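Local coordinates for protein activating signal cointegrator 1 complex subunit 3 (PDB 6YXQ) that unwinds DNA in the 3'-5' direction at the cost of ATP during alkylation repair and, through this N-terminal region, binds its partner subunit ASCC2, at residues F102-F105 / H106-S110; V111-K114 / E115-A118. All coordinates share one frame; numbering follows the deposited sequence.

How the interactions relate
Interactions 1 and 2 follow each other along the chain, their centres about 10 Å apart. Interaction 1 (102-105 with 106-110) closes helix 91-105 and enters the loop behind it; interaction 2 (111-114 with 115-118) ends that loop and starts helix 113-123. The two touch through E115, whose CB packs against T104 CG2, and through the side chain of K108, which runs close to the E115 carboxylate and to K114. Helix 128-142 packs against F102 and F105 of the first and V111 of the second. Both lie in the region required for ASCC2 binding; of the two, interaction 2 meets the ASCC2 chain, through K117 and H113.

Interaction 1. Residues F102-F105 / H106-S110; sequences FMTF and HLKDS
H106 lays its imidazole beside M103, whose methyl CE comes within 3.4 Å of H106 CE1 while the sulfur SD stands obliquely off the ring, 4.6 Å from its centroid. The methionine chain is bent at chi2 and chi3, and this fold carries the thioether back to the histidine. The same ring donates ND1-H to M103 O at 2.9 Å; the carbonyl oxygen lies close to the imidazole plane, though the donor is tilted 30° from the carbonyl plane. H106 CG sits between the backbone N and carbonyl carbon (chi1 83°), a setting that turns the ring back along the last helical turn. H106 CB in turn rests over one face of the F102 ring, offset toward its rim, 4.0 Å from F102 CE2. Without the imidazole, as with an alanine here, M103 O would probably lose its side-chain donor, and a gap would open beside the M103 methyl. K108 serves the next carbonyl, bringing NZ to T104 O at 2.8 Å, in the carbonyl plane. A water donates to M103 O and accepts from L107 N, bridging helix and loop. F105 has T104 CG2 over the centre of one ring face, and S110 O approaches the ring edge, 3.9 Å from F105 CE1. F102 and F105 also meet T138 of helix 128-142, while H106 touches L153 of helix 147-163. The backbone makes a type I beta turn from F105 to K108, closed by a weak bond from K108 N to F105 O. Loop side chains and a water thus take up main-chain carbonyls at the C-terminal end of a helix, a form of helix C-capping that leads into the interhelical turn of an all-helical domain.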
ATOM      1  N   PHE A 102     -17.843  -0.131 -30.198  1.00 85.49           N
ATOM      2  CA  PHE A 102     -17.010  -0.666 -31.270  1.00 79.89           C
ATOM      3  C   PHE A 102     -15.733  -1.269 -30.710  1.00 68.21           C
ATOM      4  O   PHE A 102     -15.368  -2.398 -31.052  1.00 64.07           O
ATOM      5  CB  PHE A 102     -16.688   0.427 -32.288  1.00 68.87           C
ATOM      6  CG  PHE A 102     -15.735  -0.012 -33.368  1.00 68.36           C
ATOM      7  CD1 PHE A 102     -16.210  -0.562 -34.547  1.00 79.32           C
ATOM      8  CD2 PHE A 102     -14.366   0.137 -33.210  1.00 67.90           C
ATOM      9  CE1 PHE A 102     -15.333  -0.962 -35.549  1.00 77.05           C
ATOM     10  CE2 PHE A 102     -13.483  -0.268 -34.207  1.00 67.60           C
ATOM     11  CZ  PHE A 102     -13.967  -0.818 -35.373  1.00 57.09           C
ATOM     12  N   MET A 103     -15.050  -0.532 -29.827  1.00 73.51           N
ATOM     13  CA  MET A 103     -13.806  -1.037 -29.256  1.00 76.35           C
ATOM     14  C   MET A 103     -14.048  -2.233 -28.346  1.00 78.05           C
ATOM     15  O   MET A 103     -13.156  -3.071 -28.177  1.00 80.96           O
ATOM     16  CB  MET A 103     -13.094   0.079 -28.498  1.00 63.18           C
ATOM     17  CG  MET A 103     -12.650   1.215 -29.395  1.00 66.62           C
ATOM     18  SD  MET A 103     -11.514   0.649 -30.670  1.00 66.27           S
ATOM     19  CE  MET A 103     -10.306  -0.171 -29.645  1.00 69.09           C
ATOM     20  N   THR A 104     -15.239  -2.334 -27.758  1.00 61.04           N
ATOM     21  CA  THR A 104     -15.534  -3.489 -26.927  1.00 47.22           C
ATOM     22  C   THR A 104     -15.622  -4.762 -27.756  1.00 63.96           C
ATOM     23  O   THR A 104     -15.187  -5.824 -27.299  1.00 79.06           O
ATOM     24  CB  THR A 104     -16.827  -3.252 -26.146  1.00 57.56           C
ATOM     25  OG1 THR A 104     -16.619  -2.208 -25.183  1.00 66.24           O
ATOM     26  CG2 THR A 104     -17.262  -4.521 -25.423  1.00 47.45           C
ATOM     27  N   PHE A 105     -16.129  -4.674 -28.988  1.00 71.31           N
ATOM     28  CA  PHE A 105     -16.412  -5.854 -29.794  1.00 65.30           C
ATOM     29  C   PHE A 105     -15.519  -5.985 -31.020  1.00 63.26           C
ATOM     30  O   PHE A 105     -15.729  -6.899 -31.822  1.00 71.97           O
ATOM     31  CB  PHE A 105     -17.878  -5.856 -30.236  1.00 68.63           C
ATOM     32  CG  PHE A 105     -18.863  -5.969 -29.105  1.00 64.13           C
ATOM     33  CD1 PHE A 105     -19.015  -7.158 -28.413  1.00 68.02           C
ATOM     34  CD2 PHE A 105     -19.649  -4.888 -28.745  1.00 62.13           C
ATOM     35  CE1 PHE A 105     -19.929  -7.263 -27.372  1.00 66.13           C
ATOM     36  CE2 PHE A 105     -20.562  -4.988 -27.708  1.00 53.66           C
ATOM     37  CZ  PHE A 105     -20.701  -6.176 -27.023  1.00 55.92           C
ATOM     38  N   HIS A 106     -14.527  -5.107 -31.195  1.00 62.20           N
ATOM     39  CA  HIS A 106     -13.755  -5.146 -32.437  1.00 64.80           C
ATOM     40  C   HIS A 106     -12.870  -6.382 -32.541  1.00 76.42           C
ATOM     41  O   HIS A 106     -12.447  -6.728 -33.651  1.00 74.37           O
ATOM     42  CB  HIS A 106     -12.929  -3.861 -32.603  1.00 52.99           C
ATOM     43  CG  HIS A 106     -11.625  -3.856 -31.867  1.00 71.04           C
ATOM     44  ND1 HIS A 106     -11.505  -3.429 -30.562  1.00 73.85           N
ATOM     45  CD2 HIS A 106     -10.375  -4.187 -32.268  1.00 76.94           C
ATOM     46  CE1 HIS A 106     -10.243  -3.521 -30.184  1.00 68.75           C
ATOM     47  NE2 HIS A 106      -9.535  -3.976 -31.202  1.00 72.81           N
ATOM     48  N   LEU A 107     -12.611  -7.072 -31.426  1.00 74.37           N
ATOM     49  CA  LEU A 107     -11.821  -8.301 -31.421  1.00 77.39           C
ATOM     50  C   LEU A 107     -12.610  -9.505 -30.920  1.00 81.96           C
ATOM     51  O   LEU A 107     -12.020 -10.569 -30.695  1.00 75.65           O
ATOM     52  CB  LEU A 107     -10.563  -8.127 -30.568  1.00 75.97           C
ATOM     53  CG  LEU A 107      -9.496  -7.200 -31.133  1.00 75.28           C
ATOM     54  CD1 LEU A 107      -8.416  -6.920 -30.100  1.00 82.30           C
ATOM     55  CD2 LEU A 107      -8.910  -7.801 -32.388  1.00 76.24           C
ATOM     56  N   LYS A 108     -13.922  -9.365 -30.729  1.00 81.86           N
ATOM     57  CA  LYS A 108     -14.770 -10.428 -30.211  1.00 66.02           C
ATOM     58  C   LYS A 108     -15.993 -10.562 -31.106  1.00 59.59           C
ATOM     59  O   LYS A 108     -16.561  -9.557 -31.538  1.00 78.88           O
ATOM     60  CB  LYS A 108     -15.188 -10.134 -28.762  1.00 62.45           C
ATOM     61  CG  LYS A 108     -14.008  -9.881 -27.831  1.00 84.81           C
ATOM     62  CD  LYS A 108     -14.455  -9.437 -26.448  1.00109.13           C
ATOM     63  CE  LYS A 108     -13.451  -8.496 -25.791  1.00119.11           C
ATOM     64  NZ  LYS A 108     -14.103  -7.316 -25.132  1.00109.01           N
ATOM     65  N   ASP A 109     -16.393 -11.801 -31.394  1.00 68.92           N
ATOM     66  CA  ASP A 109     -17.483 -12.056 -32.330  1.00 70.48           C
ATOM     67  C   ASP A 109     -18.784 -12.445 -31.645  1.00 66.55           C
ATOM     68  O   ASP A 109     -19.694 -12.950 -32.310  1.00 78.37           O
ATOM     69  CB  ASP A 109     -17.087 -13.139 -33.338  1.00 74.59           C
ATOM     70  CG  ASP A 109     -16.695 -14.434 -32.676  1.00 96.40           C
ATOM     71  OD1 ASP A 109     -17.544 -15.030 -31.982  1.00127.36           O
ATOM     72  OD2 ASP A 109     -15.533 -14.858 -32.858  1.00107.89           O
ATOM     73  N   SER A 110     -18.903 -12.214 -30.343  1.00 69.67           N
ATOM     74  CA  SER A 110     -20.127 -12.545 -29.627  1.00 78.02           C
ATOM     75  C   SER A 110     -20.200 -11.701 -28.363  1.00 79.36           C
ATOM     76  O   SER A 110     -19.249 -11.010 -27.993  1.00 75.23           O
ATOM     77  CB  SER A 110     -20.200 -14.039 -29.292  1.00 76.53           C
ATOM     78  OG  SER A 110     -19.157 -14.419 -28.411  1.00 92.81           O
TER
HETATM   79  O   HOH W   1     -12.670  -6.091 -28.812  1.00 81.80           O

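Interaction 2. Residues V111-K114 / E115-A118; sequences VGHK and ETKA
V111 and T116 make the apolar part of the contact: V111 CG1 meets T116 CG2 at 3.5 Å, the two side chains crossing at about a right angle. V111 also packs on F105 and on T132 and C135 of helix 128-142, tying the start of helix 113-123 to its neighbours. Main-chain hydrogen bonds set the first turn. T116 N points almost straight at G112 O (3.0 Å, 177° at the hydrogen), and E115 N adds a weak, strongly bent bond to the same oxygen. K117 N and A118 N continue the i to i+4 pattern to H113 O and K114 O. A side-chain hydrogen bond joins this pattern where T116 OG1 donates to H113 O at 3.0 Å, from above the carbonyl plane. The hydroxyl lies between the backbone N and carbonyl carbon (chi1 71°), a position that tucks it back toward the preceding turn, and it reaches H113 O from the same face as K117 N. Charged groups come next. The E115 carboxylate folds back against G112, its chain bent at chi2 (82°), with E115 OE1 3.3 Å from G112 N; the same side chain packs on T104 and F105 of helix 91-105. K117 runs alongside H113, pointing the same way, with K117 CD 3.9 Å from H113 CE1. Its ammonium forms a salt bridge to E57 of the ASCC2 chain, against which H113 also packs, placing this helix start at the heterodimer interface. G112 holds the N-cap position of helix 113-123, and E115 supplies an acidic side chain in the first turn, where the helix dipole would probably favour a negative charge; this helix N-terminus belongs to the ASCC2-binding region of ASCC3.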
ATOM      1  N   VAL A 111     -21.352 -11.765 -27.709  1.00 80.34           N
ATOM      2  CA  VAL A 111     -21.590 -11.043 -26.465  1.00 69.12           C
ATOM      3  C   VAL A 111     -21.267 -11.979 -25.309  1.00 69.83           C
ATOM      4  O   VAL A 111     -21.898 -13.028 -25.156  1.00 80.62           O
ATOM      5  CB  VAL A 111     -23.041 -10.548 -26.385  1.00 61.83           C
ATOM      6  CG1 VAL A 111     -23.298  -9.881 -25.058  1.00 52.97           C
ATOM      7  CG2 VAL A 111     -23.346  -9.599 -27.536  1.00 65.91           C
ATOM      8  N   GLY A 112     -20.278 -11.605 -24.493  1.00 68.42           N
ATOM      9  CA  GLY A 112     -19.860 -12.412 -23.371  1.00 68.27           C
ATOM     10  C   GLY A 112     -20.039 -11.686 -22.044  1.00 67.46           C
ATOM     11  O   GLY A 112     -20.328 -10.476 -21.991  1.00 61.76           O
ATOM     12  N   HIS A 113     -19.861 -12.455 -20.962  1.00 59.99           N
ATOM     13  CA  HIS A 113     -19.982 -11.903 -19.615  1.00 65.92           C
ATOM     14  C   HIS A 113     -19.062 -10.706 -19.425  1.00 70.37           C
ATOM     15  O   HIS A 113     -19.449  -9.707 -18.804  1.00 70.44           O
ATOM     16  CB  HIS A 113     -19.676 -12.983 -18.579  1.00 70.76           C
ATOM     17  CG  HIS A 113     -20.010 -12.585 -17.176  1.00 87.43           C
ATOM     18  ND1 HIS A 113     -21.306 -12.426 -16.738  1.00 99.40           N
ATOM     19  CD2 HIS A 113     -19.218 -12.316 -16.111  1.00 94.05           C
ATOM     20  CE1 HIS A 113     -21.299 -12.074 -15.464  1.00101.22           C
ATOM     21  NE2 HIS A 113     -20.043 -12.001 -15.060  1.00 97.86           N
ATOM     22  N   LYS A 114     -17.849 -10.778 -19.986  1.00 64.77           N
ATOM     23  CA  LYS A 114     -16.897  -9.678 -19.865  1.00 75.53           C
ATOM     24  C   LYS A 114     -17.448  -8.395 -20.480  1.00 79.59           C
ATOM     25  O   LYS A 114     -17.375  -7.323 -19.867  1.00 85.64           O
ATOM     26  CB  LYS A 114     -15.569 -10.067 -20.522  1.00 83.91           C
ATOM     27  CG  LYS A 114     -14.457  -9.033 -20.368  1.00104.84           C
ATOM     28  CD  LYS A 114     -13.374  -9.210 -21.431  1.00111.83           C
ATOM     29  CE  LYS A 114     -12.696  -7.883 -21.771  1.00111.77           C
ATOM     30  NZ  LYS A 114     -11.849  -7.967 -23.001  1.00110.37           N
ATOM     31  N   GLU A 115     -18.041  -8.494 -21.671  1.00 69.32           N
ATOM     32  CA  GLU A 115     -18.476  -7.301 -22.388  1.00 62.41           C
ATOM     33  C   GLU A 115     -19.760  -6.731 -21.802  1.00 69.64           C
ATOM     34  O   GLU A 115     -19.909  -5.505 -21.702  1.00 76.61           O
ATOM     35  CB  GLU A 115     -18.650  -7.615 -23.875  1.00 73.69           C
ATOM     36  CG  GLU A 115     -17.421  -8.237 -24.543  1.00 78.51           C
ATOM     37  CD  GLU A 115     -17.320  -9.733 -24.303  1.00 95.65           C
ATOM     38  OE1 GLU A 115     -17.561 -10.175 -23.161  1.00108.01           O
ATOM     39  OE2 GLU A 115     -17.021 -10.478 -25.255  1.00104.31           O
ATOM     40  N   THR A 116     -20.696  -7.595 -21.402  1.00 58.95           N
ATOM     41  CA  THR A 116     -21.885  -7.094 -20.717  1.00 70.32           C
ATOM     42  C   THR A 116     -21.506  -6.393 -19.419  1.00 81.32           C
ATOM     43  O   THR A 116     -22.012  -5.304 -19.118  1.00 84.93           O
ATOM     44  CB  THR A 116     -22.868  -8.226 -20.440  1.00 67.97           C
ATOM     45  OG1 THR A 116     -22.335  -9.084 -19.423  1.00 70.91           O
ATOM     46  CG2 THR A 116     -23.145  -9.013 -21.693  1.00 66.76           C
ATOM     47  N   LYS A 117     -20.599  -6.998 -18.638  1.00 79.79           N
ATOM     48  CA  LYS A 117     -20.195  -6.379 -17.384  1.00 77.87           C
ATOM     49  C   LYS A 117     -19.460  -5.071 -17.630  1.00 75.21           C
ATOM     50  O   LYS A 117     -19.622  -4.113 -16.868  1.00 82.87           O
ATOM     51  CB  LYS A 117     -19.335  -7.344 -16.565  1.00 64.72           C
ATOM     52  CG  LYS A 117     -19.875  -7.585 -15.160  1.00 89.82           C
ATOM     53  CD  LYS A 117     -21.302  -8.158 -15.213  1.00107.53           C
ATOM     54  CE  LYS A 117     -21.906  -8.341 -13.828  1.00 97.67           C
ATOM     55  NZ  LYS A 117     -21.349  -9.553 -13.190  1.00 98.54           N
ATOM     56  N   ALA A 118     -18.664  -5.002 -18.698  1.00 65.43           N
ATOM     57  CA  ALA A 118     -17.951  -3.765 -18.997  1.00 60.34           C
ATOM     58  C   ALA A 118     -18.920  -2.649 -19.356  1.00 64.38           C
ATOM     59  O   ALA A 118     -18.812  -1.522 -18.849  1.00 86.48           O
ATOM     60  CB  ALA A 118     -16.952  -4.000 -20.130  1.00 43.79           C
TER